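Local coordinates for THUMP domain-containing protein (PDB 1VBK) that probably binds RNA and ATP as a ThiI-like protein with a THUMP domain, though its exact function is not established, at residues Ile5-Glu10 with Tyr162-Lys167; Phe45-Arg50 with Ile156-Ala161; Arg181-Leu186 with Phe254-Val259; Val259-Arg264 with Val284-Pro289. All blocks are in the same frame, centred on the assembly; numbering follows the deposited sequence.

Interaction 1: Ile5-Glu10 with Tyr162-Lys167; sequences IVRYGE and YIYTEK
The ring of Tyr164 carries Arg7 NH2 over one face, 3.2 Å from CE1 and 3.3 Å from CZ, while Ile5 CD1 meets the same ring obliquely at CD1. Guanidinium and ring planes stand 53° apart, so the NH2 tip is laid on the ring without a flat stack; the ring in turn lies at the guanidinium edge. One face of the guanidinium takes Ile5 CG2, 3.8 Å above its plane, and CE of Lys167 also lies over a face. The Arg7 chain is extended from CG to NE and reaches Tyr164 tip to tip. Ile5 turns CG1 anti to its carbonyl carbon and sets CD1 3.6 Å from Tyr162 CB, crossing the Tyr164 side chain at about a right angle. Strands 5-8 and 162-164 run at 90° and share no hydrogen bond, so this is side-chain packing between the ThiI ferredoxin-like and THUMP regions. Arg7 is held from outside, by a salt bridge from NE to Glu155 and hydrogen bonds from NH1 to Ser73 and Ser75. With Arg50 and the Lys167 amine nearby, Glu155 probably offsets a local excess of positive charge in this buried contact.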
loop_
_atom_site.group_PDB
_atom_site.type_symbol
_atom_site.label_atom_id
_atom_site.label_comp_id
_atom_site.label_asym_id
_atom_site.label_seq_id
_atom_site.Cartn_x
_atom_site.Cartn_y
_atom_site.Cartn_z
ATOM N N ILE A 5 19.536 -5.103 26.169
ATOM C CA ILE A 5 19.173 -3.721 25.882
ATOM C C ILE A 5 19.218 -3.558 24.369
ATOM O O ILE A 5 20.227 -3.870 23.732
ATOM C CB ILE A 5 20.182 -2.718 26.495
ATOM C CG1 ILE A 5 20.261 -2.901 28.014
ATOM C CG2 ILE A 5 19.760 -1.285 26.158
ATOM C CD1 ILE A 5 21.385 -2.104 28.657
ATOM N N VAL A 6 18.122 -3.085 23.792
ATOM C CA VAL A 6 18.052 -2.873 22.356
ATOM C C VAL A 6 17.938 -1.371 22.119
ATOM O O VAL A 6 17.002 -0.733 22.601
ATOM C CB VAL A 6 16.834 -3.589 21.753
ATOM C CG1 VAL A 6 16.722 -3.274 20.252
ATOM C CG2 VAL A 6 16.972 -5.092 21.975
ATOM N N ARG A 7 18.904 -0.812 21.396
ATOM C CA ARG A 7 18.917 0.623 21.114
ATOM C C ARG A 7 18.575 0.877 19.657
ATOM O O ARG A 7 18.974 0.118 18.776
ATOM C CB ARG A 7 20.292 1.217 21.441
ATOM C CG ARG A 7 20.796 0.826 22.825
ATOM C CD ARG A 7 22.094 1.540 23.208
ATOM N NE ARG A 7 22.577 1.047 24.491
ATOM C CZ ARG A 7 23.271 -0.078 24.645
ATOM N NH1 ARG A 7 23.578 -0.825 23.589
ATOM N NH2 ARG A 7 23.627 -0.476 25.859
ATOM N N TYR A 8 17.847 1.960 19.409
ATOM C CA TYR A 8 17.426 2.298 18.055
ATOM C C TYR A 8 17.285 3.801 17.875
ATOM O O TYR A 8 17.422 4.573 18.826
ATOM C CB TYR A 8 16.090 1.614 17.758
ATOM C CG TYR A 8 15.067 1.832 18.848
ATOM C CD1 TYR A 8 14.260 2.972 18.859
ATOM C CD2 TYR A 8 14.941 0.922 19.902
ATOM C CE1 TYR A 8 13.350 3.202 19.890
ATOM C CE2 TYR A 8 14.040 1.144 20.942
ATOM C CZ TYR A 8 13.249 2.285 20.929
ATOM O OH TYR A 8 12.372 2.520 21.964
ATOM N N GLY A 9 16.993 4.207 16.646
ATOM C CA GLY A 9 16.837 5.618 16.359
ATOM C C GLY A 9 18.191 6.271 16.194
ATOM O O GLY A 9 19.112 6.005 16.968
ATOM N N GLU A 10 18.322 7.117 15.178
ATOM C CA GLU A 10 19.581 7.803 14.934
ATOM C C GLU A 10 19.354 9.153 14.260
ATOM O O GLU A 10 18.529 9.279 13.352
ATOM C CB GLU A 10 20.505 6.917 14.093
ATOM C CG GLU A 10 19.873 6.349 12.833
ATOM C CD GLU A 10 20.682 5.202 12.251
ATOM O OE1 GLU A 10 21.902 5.380 12.044
ATOM O OE2 GLU A 10 20.100 4.123 12.001
ATOM N N TYR A 162 21.164 -0.937 34.431
ATOM C CA TYR A 162 21.469 -1.998 33.475
ATOM C C TYR A 162 22.958 -1.898 33.196
ATOM O O TYR A 162 23.421 -0.932 32.604
ATOM C CB TYR A 162 20.657 -1.783 32.198
ATOM C CG TYR A 162 19.167 -1.813 32.450
ATOM C CD1 TYR A 162 18.475 -3.023 32.509
ATOM C CD2 TYR A 162 18.459 -0.637 32.684
ATOM C CE1 TYR A 162 17.108 -3.060 32.797
ATOM C CE2 TYR A 162 17.089 -0.662 32.978
ATOM C CZ TYR A 162 16.424 -1.876 33.032
ATOM O OH TYR A 162 15.080 -1.910 33.334
ATOM N N ILE A 163 23.698 -2.911 33.626
ATOM C CA ILE A 163 25.145 -2.916 33.479
ATOM C C ILE A 163 25.630 -3.920 32.446
ATOM O O ILE A 163 25.246 -5.086 32.477
ATOM C CB ILE A 163 25.781 -3.197 34.847
ATOM C CG1 ILE A 163 25.247 -2.169 35.855
ATOM C CG2 ILE A 163 27.297 -3.152 34.753
ATOM C CD1 ILE A 163 25.777 -2.339 37.260
ATOM N N TYR A 164 26.486 -3.463 31.537
ATOM C CA TYR A 164 26.983 -4.326 30.477
ATOM C C TYR A 164 28.453 -4.092 30.112
ATOM O O TYR A 164 29.028 -3.056 30.437
ATOM C CB TYR A 164 26.129 -4.124 29.219
ATOM C CG TYR A 164 26.202 -2.715 28.647
ATOM C CD1 TYR A 164 25.316 -1.714 29.059
ATOM C CD2 TYR A 164 27.166 -2.387 27.694
ATOM C CE1 TYR A 164 25.396 -0.414 28.521
ATOM C CE2 TYR A 164 27.254 -1.110 27.160
ATOM C CZ TYR A 164 26.372 -0.130 27.571
ATOM O OH TYR A 164 26.477 1.125 27.007
ATOM N N THR A 165 29.049 -5.069 29.433
ATOM C CA THR A 165 30.429 -4.947 28.963
ATOM C C THR A 165 30.462 -5.164 27.453
ATOM O O THR A 165 31.473 -4.886 26.805
ATOM C CB THR A 165 31.376 -5.980 29.613
ATOM O OG1 THR A 165 30.849 -7.297 29.433
ATOM C CG2 THR A 165 31.553 -5.691 31.093
ATOM N N GLU A 166 29.350 -5.648 26.896
ATOM C CA GLU A 166 29.256 -5.904 25.456
ATOM C C GLU A 166 28.237 -4.999 24.755
ATOM O O GLU A 166 27.131 -4.777 25.247
ATOM C CB GLU A 166 28.897 -7.373 25.203
ATOM C CG GLU A 166 28.785 -7.745 23.725
ATOM C CD GLU A 166 28.687 -9.251 23.489
ATOM O OE1 GLU A 166 27.713 -9.880 23.963
ATOM O OE2 GLU A 166 29.591 -9.807 22.824
ATOM N N LYS A 167 28.630 -4.484 23.597
ATOM C CA LYS A 167 27.786 -3.605 22.801
ATOM C C LYS A 167 27.937 -4.057 21.357
ATOM O O LYS A 167 28.898 -3.680 20.678
ATOM C CB LYS A 167 28.256 -2.161 22.960
ATOM C CG LYS A 167 27.367 -1.119 22.325
ATOM C CD LYS A 167 27.842 0.261 22.750
ATOM C CE LYS A 167 26.973 1.367 22.193
ATOM N NZ LYS A 167 27.477 2.700 22.634
#

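Interaction 2: Phe45-Arg50 with Ile156-Ala161; sequences FSRHGR and IMQGKA
Met157 and Gln158 make the first shell against the Arg47-His48 corner. Met157 SD lies 3.3 Å from the carbonyl O of Arg47 and 3.9 Å from His48 CB, and it approaches the imidazole from the edge, 5.2 Å from the ring centroid. Its CG comes within 4.0 Å of His48 CD2. Gln158 brings OE1 to the ring edge, where His48 NE2 donates a weak hydrogen bond of 3.0 Å, bent to 122° at the hydrogen; CD2 is almost as close to OE1. The amide meets the ring edge with its own plane turned 84° from that of the imidazole. Torsions set these tips: Met157 CG is anti to the backbone N and the bend at chi3 (73°) keeps CE beside the Arg47 carbonyl as well, whereas Gln158 runs extended beyond CG. Further out, each segment reverses through a type I' beta turn, Arg47 to Arg50 and Met157 to Lys160, closed by backbone bonds in both directions, so two hairpin tips meet. Gln158 N is held by Thr117 OG1, His48 also packs on Ile116 and Thr117, and Met157 reaches Ile52 of strand 50-54. The contact thus joins a hairpin of the ferredoxin-like region to one of the THUMP region through buried sulfur packing and an exposed polar pair; with so bent a bond, the imidazole-amide pair probably adds little to the packing of the methionine.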
loop_
_atom_site.group_PDB
_atom_site.type_symbol
_atom_site.label_atom_id
_atom_site.label_comp_id
_atom_site.label_asym_id
_atom_site.label_seq_id
_atom_site.Cartn_x
_atom_site.Cartn_y
_atom_site.Cartn_z
ATOM N N PHE A 45 9.516 -4.974 26.223
ATOM C CA PHE A 45 8.819 -3.704 26.370
ATOM C C PHE A 45 9.708 -2.542 25.960
ATOM O O PHE A 45 10.934 -2.672 25.913
ATOM C CB PHE A 45 8.296 -3.517 27.812
ATOM C CG PHE A 45 9.373 -3.447 28.866
ATOM C CD1 PHE A 45 10.169 -2.313 29.003
ATOM C CD2 PHE A 45 9.568 -4.506 29.747
ATOM C CE1 PHE A 45 11.140 -2.233 30.005
ATOM C CE2 PHE A 45 10.534 -4.436 30.752
ATOM C CZ PHE A 45 11.322 -3.296 30.881
ATOM N N SER A 46 9.074 -1.416 25.650
ATOM C CA SER A 46 9.773 -0.209 25.227
ATOM C C SER A 46 9.543 0.907 26.237
ATOM O O SER A 46 8.396 1.273 26.514
ATOM C CB SER A 46 9.245 0.239 23.858
ATOM O OG SER A 46 9.898 1.413 23.394
ATOM N N ARG A 47 10.623 1.452 26.784
ATOM C CA ARG A 47 10.501 2.550 27.733
ATOM C C ARG A 47 11.641 3.544 27.587
ATOM O O ARG A 47 12.807 3.168 27.493
ATOM C CB ARG A 47 10.422 2.013 29.165
ATOM C CG ARG A 47 9.073 1.360 29.469
ATOM C CD ARG A 47 9.091 0.580 30.763
ATOM N NE ARG A 47 8.010 -0.399 30.791
ATOM C CZ ARG A 47 7.934 -1.409 31.652
ATOM N NH1 ARG A 47 8.882 -1.574 32.572
ATOM N NH2 ARG A 47 6.921 -2.267 31.576
ATOM N N HIS A 48 11.274 4.818 27.531
ATOM C CA HIS A 48 12.227 5.912 27.403
ATOM C C HIS A 48 13.247 5.764 26.278
ATOM O O HIS A 48 14.441 5.995 26.475
ATOM C CB HIS A 48 12.924 6.131 28.746
ATOM C CG HIS A 48 11.987 6.566 29.829
ATOM N ND1 HIS A 48 11.389 7.808 29.836
ATOM C CD2 HIS A 48 11.490 5.902 30.900
ATOM C CE1 HIS A 48 10.562 7.891 30.863
ATOM N NE2 HIS A 48 10.603 6.747 31.525
ATOM N N GLY A 49 12.766 5.377 25.100
ATOM C CA GLY A 49 13.635 5.251 23.941
ATOM C C GLY A 49 14.469 3.994 23.834
ATOM O O GLY A 49 15.302 3.879 22.937
ATOM N N ARG A 50 14.243 3.054 24.742
ATOM C CA ARG A 50 14.968 1.790 24.751
ATOM C C ARG A 50 13.987 0.628 24.772
ATOM O O ARG A 50 12.864 0.760 25.250
ATOM C CB ARG A 50 15.837 1.680 26.011
ATOM C CG ARG A 50 17.066 2.563 26.051
ATOM C CD ARG A 50 18.174 1.958 25.213
ATOM N NE ARG A 50 19.481 2.534 25.522
ATOM C CZ ARG A 50 19.905 3.718 25.098
ATOM N NH1 ARG A 50 19.129 4.475 24.335
ATOM N NH2 ARG A 50 21.119 4.141 25.428
ATOM N N ILE A 156 20.735 3.878 33.548
ATOM C CA ILE A 156 19.801 3.929 34.665
ATOM C C ILE A 156 18.444 4.414 34.178
ATOM O O ILE A 156 18.335 5.442 33.516
ATOM C CB ILE A 156 20.320 4.856 35.778
ATOM C CG1 ILE A 156 21.745 4.440 36.156
ATOM C CG2 ILE A 156 19.403 4.770 37.001
ATOM C CD1 ILE A 156 22.372 5.291 37.232
ATOM N N MET A 157 17.407 3.664 34.516
ATOM C CA MET A 157 16.070 4.000 34.067
ATOM C C MET A 157 15.035 3.536 35.078
ATOM O O MET A 157 14.971 2.354 35.416
ATOM C CB MET A 157 15.838 3.337 32.704
ATOM C CG MET A 157 14.463 3.511 32.102
ATOM S SD MET A 157 14.464 2.948 30.379
ATOM C CE MET A 157 14.551 1.167 30.589
ATOM N N GLN A 158 14.238 4.482 35.568
ATOM C CA GLN A 158 13.189 4.190 36.536
ATOM C C GLN A 158 13.620 3.289 37.691
ATOM O O GLN A 158 13.040 2.227 37.904
ATOM C CB GLN A 158 11.986 3.559 35.820
ATOM C CG GLN A 158 11.409 4.424 34.721
ATOM C CD GLN A 158 10.170 3.817 34.071
ATOM O OE1 GLN A 158 9.683 4.320 33.064
ATOM N NE2 GLN A 158 9.655 2.738 34.652
ATOM N N GLY A 159 14.645 3.709 38.428
ATOM C CA GLY A 159 15.104 2.937 39.575
ATOM C C GLY A 159 15.875 1.651 39.322
ATOM O O GLY A 159 16.227 0.943 40.271
ATOM N N LYS A 160 16.133 1.335 38.057
ATOM C CA LYS A 160 16.880 0.130 37.719
ATOM C C LYS A 160 18.155 0.521 36.985
ATOM O O LYS A 160 18.166 1.484 36.219
ATOM C CB LYS A 160 16.063 -0.788 36.802
ATOM C CG LYS A 160 14.721 -1.247 37.361
ATOM C CD LYS A 160 14.890 -2.152 38.566
ATOM C CE LYS A 160 13.541 -2.669 39.042
ATOM N NZ LYS A 160 13.676 -3.507 40.261
ATOM N N ALA A 161 19.227 -0.226 37.232
ATOM C CA ALA A 161 20.498 0.020 36.558
ATOM C C ALA A 161 20.776 -1.193 35.673
ATOM O O ALA A 161 20.630 -2.335 36.108
ATOM C CB ALA A 161 21.626 0.193 37.580
#

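Interaction 3: Arg181-Leu186 with Phe254-Val259; sequences RMIGIL and FGVKGV
Packing is tightest where Ile183 meets Val256 and Val259. Ile183 CG2 presses on Val256 CG2 at 3.5 Å, while its CG1 and CD1 lie alongside Val259 CG2, both at 3.6 Å, the two side chains pointing the same way. Ile183 accepts the crowded rotamer, CG1 between backbone N and carbonyl carbon. The parallel pairing rests on Ile183 beside Val259, with Ile183 N bonded to Gly258 O at 3.0 Å. Met182 packs against Gly258, its CB 3.0 Å from Gly258 O; Gly258 N, buried, has no partner in the model.

The more solvent-facing side, where Lys257 and Phe254 are partly exposed, is held by polar bonds rather than interlocked apolar groups. Lys257 N, in the loop before the strand, gives Arg181 O a straight bond (2.8 Å, 173°). Buried Arg181, bent at chi3, brings NH1 to Phe254 O at 2.9 Å, on a lone pair. That carbonyl precedes Gly255, whose positive phi completes the Schellman motif ending helix 244-254. Arg181 NE also pairs with Glu204, and NH1 reaches Asp253 O of the second subunit. Strand 181-185 is central in the five-stranded parallel sheet, between 204-210 and 258-260; helix 244-254 covers the Ile183-Val259 face and helix 189-200 the Met182 face.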
loop_
_atom_site.group_PDB
_atom_site.type_symbol
_atom_site.label_atom_id
_atom_site.label_comp_id
_atom_site.label_asym_id
_atom_site.label_seq_id
_atom_site.Cartn_x
_atom_site.Cartn_y
_atom_site.Cartn_z
ATOM N N ARG A 181 4.860 -2.341 2.032
ATOM C CA ARG A 181 5.054 -3.676 1.484
ATOM C C ARG A 181 5.270 -3.668 -0.028
ATOM O O ARG A 181 4.574 -2.969 -0.764
ATOM C CB ARG A 181 3.840 -4.544 1.828
ATOM C CG ARG A 181 3.699 -5.807 0.998
ATOM C CD ARG A 181 2.380 -6.489 1.300
ATOM N NE ARG A 181 2.373 -7.058 2.643
ATOM C CZ ARG A 181 1.282 -7.448 3.290
ATOM N NH1 ARG A 181 0.089 -7.325 2.725
ATOM N NH2 ARG A 181 1.389 -7.985 4.498
ATOM N N MET A 182 6.235 -4.461 -0.480
ATOM C CA MET A 182 6.550 -4.565 -1.902
ATOM C C MET A 182 6.819 -6.019 -2.247
ATOM O O MET A 182 7.030 -6.842 -1.360
ATOM C CB MET A 182 7.816 -3.769 -2.234
ATOM C CG MET A 182 7.784 -2.304 -1.863
ATOM S SD MET A 182 9.275 -1.509 -2.472
ATOM C CE MET A 182 8.949 0.197 -2.064
ATOM N N ILE A 183 6.790 -6.346 -3.536
ATOM C CA ILE A 183 7.117 -7.704 -3.943
ATOM C C ILE A 183 8.539 -7.586 -4.458
ATOM O O ILE A 183 8.938 -6.530 -4.957
ATOM C CB ILE A 183 6.217 -8.243 -5.092
ATOM C CG1 ILE A 183 6.346 -7.350 -6.327
ATOM C CG2 ILE A 183 4.775 -8.355 -4.619
ATOM C CD1 ILE A 183 5.651 -7.909 -7.566
ATOM N N GLY A 184 9.313 -8.653 -4.313
ATOM C CA GLY A 184 10.680 -8.629 -4.787
ATOM C C GLY A 184 10.837 -9.753 -5.783
ATOM O O GLY A 184 10.585 -10.910 -5.451
ATOM N N ILE A 185 11.225 -9.421 -7.009
ATOM C CA ILE A 185 11.402 -10.448 -8.026
ATOM C C ILE A 185 12.750 -11.101 -7.764
ATOM O O ILE A 185 13.800 -10.501 -8.003
ATOM C CB ILE A 185 11.370 -9.853 -9.451
ATOM C CG1 ILE A 185 10.083 -9.047 -9.657
ATOM C CG2 ILE A 185 11.442 -10.976 -10.482
ATOM C CD1 ILE A 185 8.807 -9.839 -9.431
ATOM N N LEU A 186 12.704 -12.335 -7.272
ATOM C CA LEU A 186 13.903 -13.091 -6.920
ATOM C C LEU A 186 14.267 -14.158 -7.950
ATOM O O LEU A 186 13.462 -15.040 -8.253
ATOM C CB LEU A 186 13.687 -13.740 -5.549
ATOM C CG LEU A 186 14.797 -14.559 -4.889
ATOM C CD1 LEU A 186 16.001 -13.680 -4.602
ATOM C CD2 LEU A 186 14.265 -15.161 -3.597
ATOM N N PHE A 254 -2.613 -8.267 -2.122
ATOM C CA PHE A 254 -1.881 -7.910 -0.912
ATOM C C PHE A 254 -1.616 -6.422 -0.688
ATOM O O PHE A 254 -0.973 -6.046 0.289
ATOM C CB PHE A 254 -0.571 -8.696 -0.872
ATOM C CG PHE A 254 -0.769 -10.160 -0.596
ATOM C CD1 PHE A 254 -0.847 -10.629 0.712
ATOM C CD2 PHE A 254 -0.943 -11.061 -1.641
ATOM C CE1 PHE A 254 -1.098 -11.975 0.977
ATOM C CE2 PHE A 254 -1.195 -12.408 -1.390
ATOM C CZ PHE A 254 -1.273 -12.866 -0.079
ATOM N N GLY A 255 -2.113 -5.578 -1.583
ATOM C CA GLY A 255 -1.908 -4.147 -1.428
ATOM C C GLY A 255 -0.451 -3.730 -1.509
ATOM O O GLY A 255 -0.001 -2.868 -0.761
ATOM N N VAL A 256 0.284 -4.349 -2.426
ATOM C CA VAL A 256 1.701 -4.062 -2.647
ATOM C C VAL A 256 1.858 -2.649 -3.216
ATOM O O VAL A 256 1.141 -2.267 -4.140
ATOM C CB VAL A 256 2.296 -5.097 -3.638
ATOM C CG1 VAL A 256 3.689 -4.692 -4.065
ATOM C CG2 VAL A 256 2.309 -6.480 -2.986
ATOM N N LYS A 257 2.803 -1.887 -2.672
ATOM C CA LYS A 257 3.034 -0.512 -3.111
ATOM C C LYS A 257 4.233 -0.354 -4.041
ATOM O O LYS A 257 4.471 0.730 -4.579
ATOM C CB LYS A 257 3.228 0.397 -1.891
ATOM C CG LYS A 257 4.472 0.060 -1.080
ATOM C CD LYS A 257 4.585 0.903 0.184
ATOM C CE LYS A 257 4.869 2.359 -0.130
ATOM N NZ LYS A 257 5.007 3.147 1.124
ATOM N N GLY A 258 4.990 -1.426 -4.231
ATOM C CA GLY A 258 6.152 -1.340 -5.093
ATOM C C GLY A 258 6.721 -2.684 -5.497
ATOM O O GLY A 258 6.380 -3.717 -4.923
ATOM N N VAL A 259 7.585 -2.661 -6.504
ATOM C CA VAL A 259 8.229 -3.868 -7.008
ATOM C C VAL A 259 9.736 -3.643 -6.989
ATOM O O VAL A 259 10.215 -2.577 -7.376
ATOM C CB VAL A 259 7.773 -4.186 -8.453
ATOM C CG1 VAL A 259 8.556 -5.373 -9.002
ATOM C CG2 VAL A 259 6.277 -4.479 -8.469
#

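Interaction 4: Val259-Arg264 with Val284-Pro289; sequences VIKGLR and VPVYYP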
loop_
_atom_site.group_PDB
_atom_site.type_symbol
_atom_site.label_atom_id
_atom_site.label_comp_id
_atom_site.label_asym_id
_atom_site.label_seq_id
_atom_site.Cartn_x
_atom_site.Cartn_y
_atom_site.Cartn_z
ATOM N N VAL A 259 7.585 -2.661 -6.504
ATOM C CA VAL A 259 8.229 -3.868 -7.008
ATOM C C VAL A 259 9.736 -3.643 -6.989
ATOM O O VAL A 259 10.215 -2.577 -7.376
ATOM C CB VAL A 259 7.773 -4.186 -8.453
ATOM C CG1 VAL A 259 8.556 -5.373 -9.002
ATOM C CG2 VAL A 259 6.277 -4.479 -8.469
ATOM N N ILE A 260 10.469 -4.652 -6.527
ATOM C CA ILE A 260 11.923 -4.588 -6.428
ATOM C C ILE A 260 12.591 -5.556 -7.400
ATOM O O ILE A 260 12.238 -6.730 -7.450
ATOM C CB ILE A 260 12.381 -4.948 -4.993
ATOM C CG1 ILE A 260 11.783 -3.954 -3.996
ATOM C CG2 ILE A 260 13.908 -4.957 -4.912
ATOM C CD1 ILE A 260 11.749 -4.471 -2.572
ATOM N N LYS A 261 13.560 -5.062 -8.168
ATOM C CA LYS A 261 14.287 -5.906 -9.121
ATOM C C LYS A 261 15.792 -5.752 -8.916
ATOM O O LYS A 261 16.252 -4.717 -8.443
ATOM C CB LYS A 261 13.906 -5.543 -10.563
ATOM C CG LYS A 261 12.489 -5.973 -10.940
ATOM C CD LYS A 261 12.100 -5.545 -12.352
ATOM C CE LYS A 261 12.944 -6.229 -13.412
ATOM N NZ LYS A 261 12.573 -5.772 -14.790
ATOM N N GLY A 262 16.554 -6.784 -9.273
ATOM C CA GLY A 262 17.995 -6.740 -9.084
ATOM C C GLY A 262 18.793 -6.157 -10.233
ATOM O O GLY A 262 19.991 -6.413 -10.353
ATOM N N LEU A 263 18.134 -5.356 -11.062
ATOM C CA LEU A 263 18.759 -4.732 -12.223
ATOM C C LEU A 263 19.985 -3.880 -11.887
ATOM O O LEU A 263 19.993 -3.131 -10.906
ATOM C CB LEU A 263 17.719 -3.872 -12.951
ATOM C CG LEU A 263 18.060 -3.328 -14.339
ATOM C CD1 LEU A 263 18.243 -4.481 -15.310
ATOM C CD2 LEU A 263 16.940 -2.417 -14.811
ATOM N N ARG A 264 21.022 -4.002 -12.713
ATOM C CA ARG A 264 22.257 -3.240 -12.540
ATOM C C ARG A 264 22.500 -2.381 -13.776
ATOM O O ARG A 264 22.054 -2.717 -14.872
ATOM C CB ARG A 264 23.455 -4.175 -12.363
ATOM C CG ARG A 264 23.422 -5.051 -11.131
ATOM C CD ARG A 264 24.648 -5.944 -11.115
ATOM N NE ARG A 264 24.726 -6.767 -12.320
ATOM C CZ ARG A 264 25.795 -7.472 -12.676
ATOM N NH1 ARG A 264 26.883 -7.455 -11.919
ATOM N NH2 ARG A 264 25.774 -8.201 -13.784
ATOM N N VAL A 284 2.464 -0.262 -10.099
ATOM C CA VAL A 284 3.091 0.422 -8.972
ATOM C C VAL A 284 4.551 0.676 -9.342
ATOM O O VAL A 284 5.082 0.046 -10.252
ATOM C CB VAL A 284 3.027 -0.430 -7.680
ATOM C CG1 VAL A 284 1.572 -0.700 -7.304
ATOM C CG2 VAL A 284 3.767 -1.747 -7.884
ATOM N N PRO A 285 5.215 1.611 -8.643
ATOM C CA PRO A 285 6.618 1.942 -8.911
ATOM C C PRO A 285 7.552 0.746 -8.780
ATOM O O PRO A 285 7.347 -0.123 -7.934
ATOM C CB PRO A 285 6.931 3.007 -7.859
ATOM C CG PRO A 285 5.606 3.657 -7.627
ATOM C CD PRO A 285 4.662 2.481 -7.590
ATOM N N VAL A 286 8.585 0.717 -9.617
ATOM C CA VAL A 286 9.572 -0.350 -9.585
ATOM C C VAL A 286 10.865 0.265 -9.065
ATOM O O VAL A 286 11.255 1.351 -9.493
ATOM C CB VAL A 286 9.805 -0.936 -10.993
ATOM C CG1 VAL A 286 10.830 -2.055 -10.934
ATOM C CG2 VAL A 286 8.492 -1.454 -11.557
ATOM N N TYR A 287 11.517 -0.417 -8.132
ATOM C CA TYR A 287 12.754 0.093 -7.560
ATOM C C TYR A 287 13.942 -0.784 -7.907
ATOM O O TYR A 287 13.819 -2.008 -7.998
ATOM C CB TYR A 287 12.616 0.220 -6.041
ATOM C CG TYR A 287 11.492 1.143 -5.631
ATOM C CD1 TYR A 287 10.193 0.662 -5.459
ATOM C CD2 TYR A 287 11.717 2.508 -5.452
ATOM C CE1 TYR A 287 9.145 1.517 -5.117
ATOM C CE2 TYR A 287 10.676 3.375 -5.110
ATOM C CZ TYR A 287 9.392 2.871 -4.943
ATOM O OH TYR A 287 8.362 3.715 -4.592
ATOM N N TYR A 288 15.089 -0.139 -8.101
ATOM C CA TYR A 288 16.328 -0.817 -8.459
ATOM C C TYR A 288 17.421 -0.410 -7.471
ATOM O O TYR A 288 18.227 0.479 -7.750
ATOM C CB TYR A 288 16.740 -0.407 -9.870
ATOM C CG TYR A 288 15.622 -0.480 -10.883
ATOM C CD1 TYR A 288 15.217 -1.701 -11.422
ATOM C CD2 TYR A 288 14.972 0.677 -11.311
ATOM C CE1 TYR A 288 14.194 -1.769 -12.368
ATOM C CE2 TYR A 288 13.945 0.621 -12.254
ATOM C CZ TYR A 288 13.566 -0.606 -12.776
ATOM O OH TYR A 288 12.553 -0.670 -13.703
ATOM N N PRO A 289 17.465 -1.065 -6.305
ATOM C CA PRO A 289 18.457 -0.766 -5.268
ATOM C C PRO A 289 19.911 -0.749 -5.739
ATOM O O PRO A 289 20.689 0.114 -5.333
ATOM C CB PRO A 289 18.211 -1.861 -4.232
ATOM C CG PRO A 289 16.763 -2.163 -4.392
ATOM C CD PRO A 289 16.605 -2.187 -5.893
#
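From CB outward, Lys261 changes company along its length. CB lies 4.1 Å from Tyr288 CD1, obliquely to the ring. CG is anti to the carbonyl carbon, and CD comes to 4.0 Å from Val286 CG1. The bend at chi3 (65°) then leads NZ to salt bridges with Asp278 and Glu274 of helix 273-281, and Asp278 is shared, since its OD1 also bonds Tyr288 OH. Asp278 thus links the two tips, with Glu274 a second partner for NZ. Beside them Leu263 lies along Tyr288, pointing the same way, with CB 3.6 Å from CD1 and CD2 on CE1. Strand 258-260, helix 273-281 and strand 286-287 form a beta-alpha-beta unit, and the two strands pair in parallel at one border of the sheet, strand 286-287 being outermost within the chain. Three backbone bonds join them: Val259 N to Pro285 O, Tyr287 N to Val259 O and Lys261 N to Tyr287 O. The middle one is the shortest at 2.6 Å and, like the third, lies nearly along the C=O axis. Val259 O is further met by Val286 CA at 3.2 Å and by the edge of the Tyr287 ring. On the Val259 and Val286 face, Val284 CG2 touches Val259 CG2, the two side chains crossing at about a right angle. On the other face Ile260 CG2 meets Pro289 CD at 4.0 Å, just past Tyr288, the N-cap of helix 289-292; Ile260 and Pro289 both pack on Met198 of helix 189-200.

From the N terminus, interaction 1 opens on strand 3-8 and closes only at strand 160-164; interaction 2, between 45-50 and 156-161, is nested inside that long loop. The two touch, Tyr8 OH lying 3.1 Å from Ser46 OG, and together tie the ferredoxin-like region to the THUMP region. Interaction 3 then opens at 181-186 and closes at 254-259, where interaction 4 begins, the two in series sharing Val259; interaction 4 closes at 284-289, after helix 273-281. Through strand 258-260 they join strand 181-185 to strand 286-287 in one parallel sheet. The N-terminal and C-terminal pairs lie on opposite sides of the chain's centre, with interactions 1 and 4 about 17 Å apart at their nearest atoms.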